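Local coordinates for protein cyclopropane mycolic acid synthase 3 (Mycobacterium tuberculosis, PDB 1L1E) that probably transfers a methylene group from S-adenosyl-L-methionine to a double bond of an alpha mycolic acid, making the proximal cyclopropane ring, at residues G137-F142 / M164-I169. Sequence-based numbering, arbitrary orientation.
Sequences GAFEHF and MLLHTI. With SAH (S-adenosyl-L-homocysteine), chain D; CO3 (carbonate ion), chain C.
Where the S-adenosyl-L-homocysteine and carbonate sites of this Rossmann-type methyltransferase adjoin, Gly137 and Glu140, in the loop after strand 132-136, meet His167, Thr168 and Ile169 on the neighbouring parallel strand 163-170. Gly137 N continues the strand pairing with a nearly straight bond to His167 O (3.0 Å, 170° at the hydrogen). The chain then turns away at Gly137 with positive phi, which glycine accepts readily, and Gly137 O comes 3.3 Å from C5' of the cofactor. Ala138 offers a small methyl group to the ribose, and the edge of Phe142 meets the adenine. His167 O is gripped three ways: Thr168 OG1 donates to it from the face opposite Gly137 N, and a water that also accepts from Ala138 N donates to it.

Glu140 bends at chi2 (97°), which turns its carboxylate to the tip of Thr168 and the backbone N of Ile169. Its CD lies 3.3 Å from Thr168 CG2, the two side chains tip to tip, while Ile169 N donates to Glu140 OE2 (3.0 Å) from above the carboxylate plane. The same OE2 stands 2.5 Å from O1 of the carbonate. Cys35 N hydrogen-bonds the ion, which probably came from the crystallisation liquor, and Ile169 lines its pocket with aliphatic carbon near Cys269, the probable active-site residue. Phe139 crosses Thr168 and Leu166 at about a right angle; its CB packs on Leu166 CD2, Leu166 CD1 lies over one face of its ring, offset toward the rim, and Tyr147 stacks on the ring. His167 suits its place by having two ring nitrogens: ND1 is bound by Gln282, and NE2, the second donor to the ion, reaches carbonate O3 at 2.8 Å.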
# COMPACT_ATOMS: atom_id res chain seq x y z
N GLY A 137 -0.21 -1.59 0.30
CA GLY A 137 0.88 -1.37 -0.64
C GLY A 137 2.24 -1.87 -0.19
O GLY A 137 3.27 -1.39 -0.67
N ALA A 138 2.26 -2.82 0.73
CA ALA A 138 3.54 -3.37 1.21
C ALA A 138 3.83 -4.73 0.58
O ALA A 138 4.96 -5.03 0.19
CB ALA A 138 3.52 -3.51 2.71
N PHE A 139 2.78 -5.54 0.50
CA PHE A 139 2.82 -6.90 -0.03
C PHE A 139 3.56 -7.05 -1.36
O PHE A 139 4.19 -8.08 -1.61
CB PHE A 139 1.38 -7.40 -0.18
CG PHE A 139 1.26 -8.88 -0.36
CD1 PHE A 139 1.32 -9.73 0.73
CD2 PHE A 139 1.10 -9.42 -1.62
CE1 PHE A 139 1.22 -11.11 0.56
CE2 PHE A 139 0.99 -10.79 -1.81
CZ PHE A 139 1.05 -11.64 -0.72
N GLU A 140 3.47 -6.04 -2.23
CA GLU A 140 4.14 -6.09 -3.53
C GLU A 140 5.66 -6.16 -3.42
O GLU A 140 6.34 -6.55 -4.37
CB GLU A 140 3.76 -4.86 -4.37
CG GLU A 140 2.27 -4.74 -4.65
CD GLU A 140 1.56 -3.80 -3.69
OE1 GLU A 140 1.83 -3.87 -2.46
OE2 GLU A 140 0.75 -2.99 -4.17
N HIS A 141 6.19 -5.78 -2.26
CA HIS A 141 7.64 -5.79 -2.03
C HIS A 141 8.17 -7.06 -1.36
O HIS A 141 9.38 -7.24 -1.24
CB HIS A 141 8.04 -4.61 -1.15
CG HIS A 141 7.77 -3.27 -1.76
ND1 HIS A 141 8.67 -2.65 -2.61
CD2 HIS A 141 6.71 -2.44 -1.66
CE1 HIS A 141 8.17 -1.49 -2.99
NE2 HIS A 141 6.98 -1.34 -2.43
N PHE A 142 7.28 -7.94 -0.92
CA PHE A 142 7.68 -9.16 -0.21
C PHE A 142 8.38 -10.25 -1.02
O PHE A 142 9.36 -10.84 -0.57
CB PHE A 142 6.46 -9.78 0.49
CG PHE A 142 5.77 -8.87 1.49
CD1 PHE A 142 4.55 -9.23 2.03
CD2 PHE A 142 6.33 -7.65 1.85
CE1 PHE A 142 3.88 -8.38 2.93
CE2 PHE A 142 5.68 -6.80 2.75
CZ PHE A 142 4.45 -7.17 3.29
N MET A 164 -7.45 -9.08 9.11
CA MET A 164 -6.40 -8.28 8.51
C MET A 164 -6.96 -7.74 7.21
O MET A 164 -7.76 -8.41 6.53
CB MET A 164 -5.17 -9.16 8.22
CG MET A 164 -4.14 -8.56 7.24
SD MET A 164 -2.48 -9.34 7.31
CE MET A 164 -2.78 -10.96 6.63
N LEU A 165 -6.59 -6.51 6.88
CA LEU A 165 -7.01 -5.90 5.62
C LEU A 165 -5.73 -5.87 4.82
O LEU A 165 -4.79 -5.16 5.18
CB LEU A 165 -7.55 -4.48 5.83
CG LEU A 165 -8.10 -3.74 4.59
CD1 LEU A 165 -6.97 -3.36 3.65
CD2 LEU A 165 -9.13 -4.63 3.87
N LEU A 166 -5.69 -6.64 3.74
CA LEU A 166 -4.53 -6.72 2.88
C LEU A 166 -4.89 -5.99 1.58
O LEU A 166 -5.77 -6.42 0.86
CB LEU A 166 -4.22 -8.19 2.57
CG LEU A 166 -2.79 -8.67 2.32
CD1 LEU A 166 -2.83 -9.86 1.35
CD2 LEU A 166 -1.93 -7.57 1.76
N HIS A 167 -4.19 -4.90 1.30
CA HIS A 167 -4.41 -4.08 0.12
C HIS A 167 -3.16 -4.21 -0.74
O HIS A 167 -2.06 -3.89 -0.30
CB HIS A 167 -4.68 -2.64 0.57
CG HIS A 167 -4.54 -1.61 -0.50
ND1 HIS A 167 -5.39 -0.53 -0.59
CD2 HIS A 167 -3.62 -1.44 -1.48
CE1 HIS A 167 -5.00 0.26 -1.57
NE2 HIS A 167 -3.92 -0.27 -2.13
N THR A 168 -3.32 -4.70 -1.97
CA THR A 168 -2.18 -4.91 -2.84
C THR A 168 -2.55 -4.96 -4.32
O THR A 168 -3.69 -5.25 -4.68
CB THR A 168 -1.50 -6.26 -2.51
OG1 THR A 168 -1.03 -6.23 -1.16
CG2 THR A 168 -0.34 -6.53 -3.44
N ILE A 169 -1.57 -4.64 -5.15
CA ILE A 169 -1.70 -4.68 -6.59
C ILE A 169 -1.81 -6.17 -6.92
O ILE A 169 -1.15 -7.00 -6.30
CB ILE A 169 -0.42 -4.09 -7.29
CG1 ILE A 169 -0.43 -2.57 -7.18
CG2 ILE A 169 -0.33 -4.54 -8.75
CD1 ILE A 169 0.89 -1.92 -7.55
N SAH D . 1.29 1.78 3.67
CA SAH D . 1.86 3.09 3.37
CB SAH D . 3.22 2.94 2.65
CG SAH D . 3.22 2.12 1.36
SD SAH D . 4.84 2.00 0.58
C SAH D . 0.90 3.91 2.49
O SAH D . -0.18 3.40 2.18
OXT SAH D . 1.27 5.03 2.10
C5' SAH D . 5.40 0.36 1.18
C4' SAH D . 5.70 0.29 2.68
O4' SAH D . 5.87 -1.08 3.14
C3' SAH D . 6.99 1.00 3.07
O3' SAH D . 6.77 1.63 4.36
C2' SAH D . 8.00 -0.11 3.16
O2' SAH D . 9.15 0.27 3.91
C1' SAH D . 7.16 -1.19 3.79
N9 SAH D . 7.71 -2.56 3.64
C8 SAH D . 8.15 -3.23 2.55
N7 SAH D . 8.57 -4.44 2.72
C5 SAH D . 8.39 -4.62 4.09
C6 SAH D . 8.63 -5.72 4.97
N6 SAH D . 9.13 -6.90 4.56
N1 SAH D . 8.33 -5.55 6.31
C2 SAH D . 7.82 -4.37 6.74
N3 SAH D . 7.55 -3.27 6.00
C4 SAH D . 7.86 -3.47 4.67
C CO3 C . -0.94 -0.00 -3.95
O1 CO3 C . -1.12 -1.43 -3.53
O2 CO3 C . 0.20 0.39 -4.59
O3 CO3 C . -1.93 0.89 -3.70
O HOH W 1 0.15 -4.67 1.64